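Local coordinates for lipoxygenase (Cyanothece sp., PDB 5EK8), which is a non-heme iron 9R-lipoxygenase that probably uses molecular oxygen to dioxygenate polyunsaturated fatty acids, at residues H69-E74 with N377-P382; K110-L115 with N147-T152; L351-A356 with L425-E430; M497-I502 with T535-P540. All blocks are in the same frame, centred on the assembly; numbering follows the deposited sequence.

Contact 1 of 4, residues H69-E74 with N377-P382; sequences HNIELE and NLRKNP
His-69 and Asn-377 form the polar centre of a buried contact between domains, where the loop leading into strand 72-79 of the PLAT-type beta domain meets the loop after helix 337-377 of the helical body. NE2 of His-69 donates to the backbone O of Asn-377 at 2.9 Å, in a nearly straight bond (168° at the hydrogen) that lies at the edge of the imidazole and in its plane. The amide of Asn-377 is almost coplanar with the ring and sets OD1 3.2 Å from CE1 of His-69, while its ND2 is held by Asp-491. Over one face of the imidazole, displaced toward the rim, lies NH2 of Arg-379, 3.6 Å from CD2 of His-69. CD1 of Ile-71 in turn covers a face of that guanidinium, 3.7 Å from NE of Arg-379. Farther out, CB of Asn-70 rests 3.9 Å from CG of Lys-380, the two side chains crossing at about a right angle. Glu-484 of helix 482-495 serves both loops, accepting from ND2 of Asn-70 and from N of Arg-379 and Lys-380. An alanine at His-69 would probably leave the Asn-377 carbonyl without this donor and open a gap beside the Arg-379 guanidinium. Such a polar seam between a PLAT-type beta domain and the helical catalytic domain fits the two-domain build of lipoxygenases.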
# COMPACT_ATOMS: atom_id res chain seq x y z
N HIS A 69 22.86 2.93 -12.35
CA HIS A 69 23.39 4.28 -12.55
C HIS A 69 23.49 5.11 -11.28
O HIS A 69 22.64 5.03 -10.39
CB HIS A 69 22.50 5.01 -13.54
CG HIS A 69 21.06 5.05 -13.14
ND1 HIS A 69 20.18 4.03 -13.44
CD2 HIS A 69 20.35 5.97 -12.45
CE1 HIS A 69 18.99 4.33 -12.96
NE2 HIS A 69 19.06 5.50 -12.35
N ASN A 70 24.55 5.92 -11.21
CA ASN A 70 24.72 6.94 -10.17
C ASN A 70 24.60 6.38 -8.76
O ASN A 70 24.02 7.02 -7.88
CB ASN A 70 23.70 8.07 -10.36
CG ASN A 70 23.67 8.60 -11.79
OD1 ASN A 70 24.57 8.35 -12.58
ND2 ASN A 70 22.61 9.33 -12.11
N ILE A 71 25.14 5.18 -8.55
CA ILE A 71 25.09 4.57 -7.23
C ILE A 71 26.49 4.56 -6.64
O ILE A 71 27.48 4.41 -7.36
CB ILE A 71 24.50 3.14 -7.29
CG1 ILE A 71 23.97 2.73 -5.92
CG2 ILE A 71 25.51 2.14 -7.84
CD1 ILE A 71 22.93 1.64 -5.99
N GLU A 72 26.57 4.77 -5.33
CA GLU A 72 27.87 4.92 -4.67
C GLU A 72 28.56 3.57 -4.50
O GLU A 72 27.93 2.57 -4.17
CB GLU A 72 27.71 5.62 -3.32
CG GLU A 72 27.47 7.11 -3.43
CD GLU A 72 27.21 7.78 -2.09
OE1 GLU A 72 27.82 7.38 -1.08
OE2 GLU A 72 26.38 8.72 -2.05
N LEU A 73 29.86 3.58 -4.74
CA LEU A 73 30.68 2.39 -4.61
C LEU A 73 31.85 2.65 -3.67
O LEU A 73 32.47 3.72 -3.73
CB LEU A 73 31.20 1.94 -5.98
CG LEU A 73 30.53 0.76 -6.68
CD1 LEU A 73 29.03 0.76 -6.48
CD2 LEU A 73 30.88 0.81 -8.16
N GLU A 74 32.14 1.69 -2.81
CA GLU A 74 33.29 1.80 -1.92
C GLU A 74 34.25 0.64 -2.13
O GLU A 74 33.85 -0.52 -2.17
CB GLU A 74 32.83 1.87 -0.46
CG GLU A 74 31.99 3.10 -0.11
CD GLU A 74 31.54 3.14 1.35
OE1 GLU A 74 31.67 2.11 2.05
OE2 GLU A 74 31.05 4.20 1.79
N ASN A 377 15.67 3.64 -9.44
CA ASN A 377 16.25 4.57 -10.40
C ASN A 377 16.45 6.02 -9.96
O ASN A 377 17.05 6.81 -10.68
CB ASN A 377 15.40 4.56 -11.68
CG ASN A 377 15.27 3.17 -12.29
OD1 ASN A 377 16.19 2.69 -12.96
ND2 ASN A 377 14.14 2.53 -12.06
N LEU A 378 15.94 6.39 -8.78
CA LEU A 378 16.02 7.78 -8.34
C LEU A 378 17.06 7.99 -7.25
O LEU A 378 16.83 7.64 -6.09
CB LEU A 378 14.65 8.26 -7.86
CG LEU A 378 13.56 8.27 -8.94
CD1 LEU A 378 12.26 8.85 -8.40
CD2 LEU A 378 14.04 9.05 -10.17
N ARG A 379 18.20 8.58 -7.62
CA ARG A 379 19.28 8.85 -6.67
C ARG A 379 19.73 10.31 -6.68
O ARG A 379 19.48 11.05 -5.74
CB ARG A 379 20.47 7.94 -6.97
CG ARG A 379 20.44 6.64 -6.20
CD ARG A 379 21.30 5.57 -6.84
NE ARG A 379 20.55 4.33 -6.96
CZ ARG A 379 20.19 3.78 -8.11
NH1 ARG A 379 19.50 2.65 -8.11
NH2 ARG A 379 20.53 4.35 -9.25
N LYS A 380 20.41 10.72 -7.75
CA LYS A 380 20.89 12.10 -7.88
C LYS A 380 19.76 13.09 -8.14
O LYS A 380 19.86 14.27 -7.79
CB LYS A 380 21.93 12.20 -9.00
CG LYS A 380 23.28 11.61 -8.66
CD LYS A 380 24.36 12.20 -9.56
CE LYS A 380 25.74 11.65 -9.20
NZ LYS A 380 26.82 12.36 -9.94
N ASN A 381 18.68 12.61 -8.75
CA ASN A 381 17.56 13.47 -9.10
C ASN A 381 16.69 13.84 -7.89
O ASN A 381 16.17 12.96 -7.19
CB ASN A 381 16.70 12.80 -10.18
CG ASN A 381 15.82 13.79 -10.91
OD1 ASN A 381 15.03 14.51 -10.30
ND2 ASN A 381 15.96 13.83 -12.23
N PRO A 382 16.54 15.15 -7.63
CA PRO A 382 15.78 15.73 -6.52
C PRO A 382 14.40 15.11 -6.33
O PRO A 382 13.90 15.11 -5.20
CB PRO A 382 15.65 17.21 -6.91
CG PRO A 382 16.40 17.38 -8.20
CD PRO A 382 17.27 16.18 -8.38

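Contact 2 of 4, residues K110-L115 with N147-T152; sequences KDAPDL and NVTQKT
Asp-114 reaches Asn-147 by doubling back. Its CB points away from residues 147-152, but CG stands beside its own backbone N (chi1 -58°), and from there OD1 comes back to the neighbouring loop. CG is 3.9 Å from N of Asn-147. OD1, one of the two terminal oxygens, takes the N-H of Asn-147 at 2.7 Å in an almost straight bond (174°), and the nitrogen sits nearly in line with the C-O bond of the carboxylate. One residue back in the first loop and one on in the second, N of Val-148 donates to O of Pro-113 at 3.1 Å, so two consecutive amides of one loop are gripped by two neighbouring residues of the other. Replacing Asp-114 with an alanine would probably leave the Asn-147 amide without its mate and set that end of the loop free to shift. Both loops belong to the PLAT-type beta sandwich of this lipoxygenase and lie about 47 Å from the centre of the chain (centre to centre): one leads into strand 115-126, the other joins strands 132-143 and 152-160. Next to these bonds CD1 of Leu-115 packs 3.8 Å from CG2 of Val-148, the side chains crossing at about a right angle, and Tyr-102 and Tyr-153 touch both of them. CB of Ala-112 meets CG2 of Thr-149 at 3.6 Å. Thr-149 has its OG1 between the backbone N and the carbonyl carbon (chi1 35°), where it donates to O of Asn-147. Asp-77 of strand 72-79 secures the first loop, accepting from N of Asp-114 and forming a salt bridge with Lys-110.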
# COMPACT_ATOMS: atom_id res chain seq x y z
N LYS A 110 49.16 -5.74 5.40
CA LYS A 110 49.70 -6.54 4.30
C LYS A 110 50.38 -5.73 3.21
O LYS A 110 50.37 -4.50 3.23
CB LYS A 110 48.59 -7.38 3.66
CG LYS A 110 47.52 -6.55 3.01
CD LYS A 110 46.18 -6.84 3.65
CE LYS A 110 45.31 -5.60 3.64
NZ LYS A 110 45.23 -5.02 2.27
N ASP A 111 50.93 -6.45 2.24
CA ASP A 111 51.71 -5.85 1.17
C ASP A 111 50.84 -5.42 -0.00
O ASP A 111 51.20 -4.51 -0.74
CB ASP A 111 52.78 -6.83 0.68
CG ASP A 111 53.56 -7.46 1.83
OD1 ASP A 111 53.85 -6.74 2.81
OD2 ASP A 111 53.87 -8.66 1.74
N ALA A 112 49.71 -6.09 -0.16
CA ALA A 112 48.79 -5.81 -1.26
C ALA A 112 47.35 -6.07 -0.85
O ALA A 112 47.06 -7.08 -0.20
CB ALA A 112 49.15 -6.63 -2.49
N PRO A 113 46.44 -5.17 -1.23
CA PRO A 113 45.02 -5.36 -0.90
C PRO A 113 44.36 -6.54 -1.61
O PRO A 113 44.67 -6.84 -2.77
CB PRO A 113 44.39 -4.03 -1.33
CG PRO A 113 45.36 -3.41 -2.28
CD PRO A 113 46.71 -3.85 -1.82
N ASP A 114 43.46 -7.21 -0.90
CA ASP A 114 42.57 -8.22 -1.47
C ASP A 114 41.20 -7.58 -1.63
O ASP A 114 40.45 -7.45 -0.66
CB ASP A 114 42.50 -9.47 -0.59
CG ASP A 114 43.87 -10.10 -0.37
OD1 ASP A 114 44.74 -9.96 -1.26
OD2 ASP A 114 44.07 -10.73 0.69
N LEU A 115 40.87 -7.19 -2.86
CA LEU A 115 39.79 -6.24 -3.10
C LEU A 115 38.38 -6.77 -2.85
O LEU A 115 38.10 -7.97 -2.97
CB LEU A 115 39.88 -5.71 -4.53
CG LEU A 115 41.06 -4.76 -4.75
CD1 LEU A 115 41.05 -4.21 -6.16
CD2 LEU A 115 41.03 -3.63 -3.73
N ASN A 147 45.73 -10.09 -3.75
CA ASN A 147 47.11 -9.67 -4.00
C ASN A 147 47.21 -8.67 -5.15
O ASN A 147 48.15 -8.73 -5.95
CB ASN A 147 48.00 -10.88 -4.28
CG ASN A 147 49.34 -10.79 -3.59
OD1 ASN A 147 49.43 -10.39 -2.43
ND2 ASN A 147 50.40 -11.16 -4.30
N VAL A 148 46.24 -7.77 -5.24
CA VAL A 148 46.19 -6.79 -6.32
C VAL A 148 47.39 -5.86 -6.27
O VAL A 148 47.51 -5.02 -5.38
CB VAL A 148 44.90 -5.96 -6.28
CG1 VAL A 148 44.94 -4.86 -7.34
CG2 VAL A 148 43.69 -6.86 -6.47
N THR A 149 48.29 -6.02 -7.24
CA THR A 149 49.50 -5.22 -7.33
C THR A 149 49.60 -4.54 -8.69
O THR A 149 50.69 -4.26 -9.19
CB THR A 149 50.75 -6.08 -7.09
OG1 THR A 149 50.54 -7.39 -7.64
CG2 THR A 149 51.01 -6.23 -5.60
N GLN A 150 48.44 -4.27 -9.28
CA GLN A 150 48.35 -3.56 -10.54
C GLN A 150 47.74 -2.19 -10.29
O GLN A 150 46.81 -2.07 -9.49
CB GLN A 150 47.51 -4.35 -11.54
CG GLN A 150 47.42 -5.83 -11.21
CD GLN A 150 46.11 -6.46 -11.67
OE1 GLN A 150 45.33 -5.83 -12.39
NE2 GLN A 150 45.87 -7.70 -11.25
N LYS A 151 48.23 -1.16 -10.97
CA LYS A 151 47.74 0.19 -10.72
C LYS A 151 46.31 0.37 -11.25
O LYS A 151 45.68 1.40 -11.00
CB LYS A 151 48.67 1.24 -11.33
CG LYS A 151 48.62 2.57 -10.59
CD LYS A 151 49.67 3.55 -11.08
CE LYS A 151 50.31 4.28 -9.90
NZ LYS A 151 50.95 5.56 -10.32
N THR A 152 45.82 -0.62 -11.98
CA THR A 152 44.42 -0.67 -12.40
C THR A 152 43.88 -2.09 -12.30
O THR A 152 44.37 -2.99 -13.00
CB THR A 152 44.21 -0.18 -13.86
OG1 THR A 152 44.79 -1.12 -14.77
CG2 THR A 152 44.81 1.20 -14.09

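Contact 3 of 4, residues L351-A356 with L425-E430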
# COMPACT_ATOMS: atom_id res chain seq x y z
N LEU A 351 -17.95 -3.59 2.03
CA LEU A 351 -16.77 -3.73 2.88
C LEU A 351 -15.77 -4.67 2.24
O LEU A 351 -14.57 -4.39 2.21
CB LEU A 351 -17.14 -4.23 4.28
CG LEU A 351 -15.98 -4.20 5.29
CD1 LEU A 351 -15.79 -2.81 5.82
CD2 LEU A 351 -16.20 -5.18 6.43
N PHE A 352 -16.25 -5.80 1.72
CA PHE A 352 -15.36 -6.72 1.03
C PHE A 352 -14.79 -6.07 -0.23
O PHE A 352 -13.58 -6.17 -0.48
CB PHE A 352 -16.08 -8.02 0.67
CG PHE A 352 -15.23 -8.95 -0.15
CD1 PHE A 352 -14.09 -9.53 0.38
CD2 PHE A 352 -15.57 -9.24 -1.47
CE1 PHE A 352 -13.30 -10.38 -0.37
CE2 PHE A 352 -14.79 -10.09 -2.23
CZ PHE A 352 -13.65 -10.66 -1.68
N ASP A 353 -15.64 -5.42 -1.01
CA ASP A 353 -15.17 -4.70 -2.19
C ASP A 353 -14.16 -3.64 -1.80
O ASP A 353 -13.14 -3.45 -2.47
CB ASP A 353 -16.33 -4.06 -2.94
CG ASP A 353 -15.87 -3.22 -4.12
OD1 ASP A 353 -15.82 -1.98 -3.99
OD2 ASP A 353 -15.54 -3.80 -5.16
N GLY A 354 -14.46 -2.94 -0.71
CA GLY A 354 -13.59 -1.89 -0.20
C GLY A 354 -12.22 -2.40 0.18
O GLY A 354 -11.22 -1.75 -0.09
N GLU A 355 -12.17 -3.57 0.80
CA GLU A 355 -10.88 -4.13 1.20
C GLU A 355 -10.10 -4.66 0.01
O GLU A 355 -8.90 -4.41 -0.11
CB GLU A 355 -11.06 -5.24 2.23
CG GLU A 355 -11.44 -4.75 3.62
CD GLU A 355 -10.29 -4.06 4.35
OE1 GLU A 355 -10.27 -4.12 5.60
OE2 GLU A 355 -9.42 -3.45 3.69
N ALA A 356 -10.77 -5.41 -0.87
CA ALA A 356 -10.14 -5.94 -2.08
C ALA A 356 -9.66 -4.83 -3.01
O ALA A 356 -8.46 -4.67 -3.23
CB ALA A 356 -11.10 -6.85 -2.82
N LEU A 425 -8.19 -12.62 -5.92
CA LEU A 425 -7.07 -12.32 -6.80
C LEU A 425 -7.57 -11.73 -8.11
O LEU A 425 -7.04 -10.73 -8.59
CB LEU A 425 -6.24 -13.56 -7.08
CG LEU A 425 -4.98 -13.29 -7.89
CD1 LEU A 425 -4.04 -12.38 -7.11
CD2 LEU A 425 -4.29 -14.61 -8.28
N GLN A 426 -8.61 -12.34 -8.67
CA GLN A 426 -9.14 -11.89 -9.94
C GLN A 426 -9.67 -10.46 -9.84
O GLN A 426 -9.50 -9.68 -10.78
CB GLN A 426 -10.24 -12.82 -10.43
CG GLN A 426 -10.82 -12.41 -11.77
CD GLN A 426 -11.93 -13.33 -12.19
OE1 GLN A 426 -11.81 -14.56 -12.08
NE2 GLN A 426 -13.04 -12.76 -12.65
N MET A 427 -10.30 -10.12 -8.72
CA MET A 427 -10.72 -8.73 -8.50
C MET A 427 -9.51 -7.83 -8.60
O MET A 427 -9.51 -6.80 -9.32
CB MET A 427 -11.39 -8.55 -7.13
CG MET A 427 -12.71 -9.27 -6.96
SD MET A 427 -13.43 -8.99 -5.32
CE MET A 427 -13.83 -7.24 -5.43
N CYS A 428 -8.45 -8.24 -7.90
CA CYS A 428 -7.25 -7.41 -7.84
C CYS A 428 -6.59 -7.19 -9.19
O CYS A 428 -6.36 -6.05 -9.59
CB CYS A 428 -6.25 -8.04 -6.87
SG CYS A 428 -6.81 -8.02 -5.17
N THR A 429 -6.30 -8.29 -9.89
CA THR A 429 -5.68 -8.22 -11.22
C THR A 429 -6.55 -7.43 -12.19
O THR A 429 -6.03 -6.60 -12.95
CB THR A 429 -5.42 -9.63 -11.80
OG1 THR A 429 -6.64 -10.38 -11.85
CG2 THR A 429 -4.40 -10.39 -10.96
N GLU A 430 -7.86 -7.68 -12.15
CA GLU A 430 -8.81 -6.92 -12.95
C GLU A 430 -8.61 -5.42 -12.80
O GLU A 430 -8.35 -4.72 -13.79
CB GLU A 430 -10.25 -7.28 -12.60
CG GLU A 430 -10.82 -8.44 -13.40
CD GLU A 430 -12.18 -8.90 -12.90
OE1 GLU A 430 -12.78 -8.18 -12.07
OE2 GLU A 430 -12.65 -9.97 -13.33
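One side chain, Met-427, carries most of this helix-helix contact, reaching Phe-352, Asp-353 and Ala-356 with just its sulfur and methyl. The axes of helix segments 351-356 and 425-430 approach to 10.6 Å and cross at -55°, a separation that the long thioether spans. SD of Met-427 lies 3.6 Å from CE2 of Phe-352 and 4.6 Å from the ring centroid, 56° off the ring normal: an oblique Met-aromatic contact. The chain bends about its CG-SD bond (chi3 68°), setting CE 3.8 Å from CB of Ala-356 and 3.9 Å from OD2 of Asp-353. The other carboxylate oxygen of Asp-353, OD1, accepts a hydrogen bond from Asn-259. Alongside, SG of Cys-428 approaches O of Ala-356 at 4.2 Å, where helix 337-377 widens into a pi-type turn at 354-356. Trp-279 touches both Met-427 and Phe-352 and closes the cluster from a loop. The iron is not far off. The side chain of Ala-356 is about 7 Å from that of the iron ligand His-359, and Glu-355 on the same helix accepts from ND1 of His-359, a second-shell bond that would help fix the imidazole. No hydrogen bond crosses between the two segments, so the hold on this metal-bearing helix at this point probably rests mainly on dispersion and on a polarisable sulfur beside an aromatic ring.

Contact 4 of 4, residues M497-I502 with T535-P540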
# COMPACT_ATOMS: atom_id res chain seq x y z
N MET A 497 1.41 -4.23 -15.36
CA MET A 497 0.58 -5.27 -15.93
C MET A 497 0.31 -4.98 -17.39
O MET A 497 0.38 -3.82 -17.82
CB MET A 497 -0.74 -5.41 -15.18
CG MET A 497 -0.61 -5.79 -13.71
SD MET A 497 -2.21 -6.14 -12.96
CE MET A 497 -2.53 -7.80 -13.57
N PRO A 498 0.00 -6.02 -18.17
CA PRO A 498 -0.56 -5.74 -19.49
C PRO A 498 -1.94 -5.11 -19.33
O PRO A 498 -2.76 -5.64 -18.58
CB PRO A 498 -0.64 -7.13 -20.14
CG PRO A 498 -0.52 -8.10 -19.02
CD PRO A 498 0.33 -7.44 -17.99
N TYR A 499 -2.19 -4.01 -20.03
CA TYR A 499 -3.48 -3.33 -19.97
C TYR A 499 -4.63 -4.21 -20.43
O TYR A 499 -4.53 -4.93 -21.42
CB TYR A 499 -3.45 -2.05 -20.80
CG TYR A 499 -4.78 -1.33 -20.89
CD1 TYR A 499 -5.38 -0.77 -19.76
CD2 TYR A 499 -5.44 -1.21 -22.10
CE1 TYR A 499 -6.61 -0.12 -19.85
CE2 TYR A 499 -6.66 -0.55 -22.20
CZ TYR A 499 -7.24 -0.01 -21.07
OH TYR A 499 -8.45 0.63 -21.20
N GLN A 500 -5.73 -4.12 -19.69
CA GLN A 500 -6.95 -4.86 -19.99
C GLN A 500 -8.13 -4.00 -19.58
O GLN A 500 -8.32 -3.75 -18.40
CB GLN A 500 -6.97 -6.20 -19.24
CG GLN A 500 -8.27 -6.99 -19.38
CD GLN A 500 -8.34 -8.15 -18.41
OE1 GLN A 500 -8.40 -7.95 -17.19
NE2 GLN A 500 -8.34 -9.37 -18.94
N PRO A 501 -8.91 -3.53 -20.56
CA PRO A 501 -10.07 -2.67 -20.30
C PRO A 501 -10.95 -3.27 -19.22
O PRO A 501 -11.12 -4.49 -19.20
CB PRO A 501 -10.78 -2.62 -21.65
CG PRO A 501 -9.68 -2.74 -22.63
CD PRO A 501 -8.70 -3.73 -22.01
N ILE A 502 -11.47 -2.41 -18.34
CA ILE A 502 -12.13 -2.86 -17.12
C ILE A 502 -13.21 -3.90 -17.37
O ILE A 502 -13.94 -3.85 -18.37
CB ILE A 502 -12.72 -1.66 -16.33
CG1 ILE A 502 -12.97 -2.05 -14.87
CG2 ILE A 502 -13.99 -1.13 -16.99
CD1 ILE A 502 -11.75 -2.63 -14.19
N THR A 535 0.18 -4.26 -24.81
CA THR A 535 -0.07 -2.91 -24.35
C THR A 535 -0.01 -2.85 -22.83
O THR A 535 -0.68 -3.61 -22.14
CB THR A 535 -1.44 -2.41 -24.83
OG1 THR A 535 -1.45 -2.37 -26.27
CG2 THR A 535 -1.72 -1.02 -24.27
N LYS A 536 0.81 -1.94 -22.31
CA LYS A 536 1.03 -1.87 -20.87
C LYS A 536 0.13 -0.85 -20.18
O LYS A 536 -0.21 0.19 -20.76
CB LYS A 536 2.50 -1.56 -20.59
CG LYS A 536 3.47 -2.51 -21.28
CD LYS A 536 3.11 -3.97 -21.04
CE LYS A 536 3.17 -4.34 -19.56
NZ LYS A 536 4.54 -4.22 -19.00
N VAL A 537 -0.26 -1.15 -18.94
CA VAL A 537 -1.23 -0.33 -18.21
C VAL A 537 -0.65 1.03 -17.82
O VAL A 537 -1.34 2.04 -17.91
CB VAL A 537 -1.75 -1.07 -16.95
CG1 VAL A 537 -0.62 -1.50 -16.05
CG2 VAL A 537 -2.73 -0.20 -16.19
N ILE A 538 0.62 1.08 -17.41
CA ILE A 538 1.23 2.35 -17.05
C ILE A 538 1.78 3.09 -18.27
O ILE A 538 2.56 2.54 -19.04
CB ILE A 538 2.36 2.19 -16.01
CG1 ILE A 538 1.84 1.55 -14.72
CG2 ILE A 538 2.98 3.53 -15.68
CD1 ILE A 538 0.75 2.34 -14.07
N ARG A 539 1.35 4.34 -18.44
CA ARG A 539 1.84 5.18 -19.52
C ARG A 539 3.21 5.77 -19.18
O ARG A 539 3.48 6.10 -18.02
CB ARG A 539 0.84 6.29 -19.81
CG ARG A 539 -0.51 5.78 -20.30
CD ARG A 539 -1.46 6.92 -20.60
NE ARG A 539 -2.74 6.46 -21.13
CZ ARG A 539 -3.78 6.13 -20.39
NH1 ARG A 539 -3.71 6.22 -19.06
NH2 ARG A 539 -4.90 5.72 -20.96
N PRO A 540 4.09 5.89 -20.19
CA PRO A 540 5.44 6.44 -19.97
C PRO A 540 5.45 7.94 -19.66
O PRO A 540 4.75 8.72 -20.31
CB PRO A 540 6.14 6.17 -21.30
CG PRO A 540 5.04 6.12 -22.30
CD PRO A 540 3.88 5.48 -21.59
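Pro-498 and Lys-536 face each other in a single beta bridge, their CA atoms 4.4 Å apart, between two otherwise irregular loops. The pair is framed by two backbone hydrogen bonds: N of Val-537 donates to O of Met-497 at 3.0 Å, and N of Tyr-499 donates to O of Thr-535 at 2.6 Å. CA of Pro-498, lying 3.4 Å from that same O of Thr-535, adds a C-H...O contact, while the proline nitrogen has no N-H to offer. The bridge fastens the loop after helix 482-495 to the one that precedes helix 549-574, which carries the iron ligands His-570 and Asn-574. Around it the side chains meet mainly through their first carbons. CB of Met-497 lies 4.0 Å from CG1 of Val-537, and the rest of the methionine runs on to Thr-429 and Val-432 of helix 421-432. CB of Tyr-499 touches CG2 of Thr-535 at 4.0 Å and CB of Val-537 at 4.3 Å. CG of Tyr-499 is anti to the backbone N (chi1 175°), and the far end of the ring leads away from residues 535-540; its OH bonds to Asp-522, and N of Pro-501 lies over one face. Lys-536 curls tightly, bent at chi2, chi3 and chi4, passing CE close to O of Met-497 at 3.3 Å. Its NZ donates to O of Val-493 and of Ser-496. A charged amine set on carbonyls at the C-terminal end of helix 482-495 would probably be favoured by the helix dipole, adding an electrostatic tie to the two backbone bonds.

In the fold
From the N terminus, residues 69-74 open the longest of the four loops, closed only when contact 1 brings in 377-382 and joins the beta domain to the helical body. Contact 2 opens and closes within that span and stays inside the beta domain, about 27 Å from contact 1, centre to centre. Contact 3 crosses contact 1 in the chain: 351-356 comes before 377-382, but its partner 425-430 comes after, so helix 337-377 takes part in contact 3 and leads into contact 1. Contact 4 follows in series, bridging two later loops. It also touches contact 3, with CE of Met-497 3.8 Å from O of Thr-429, so the two pack against each other in the helical body.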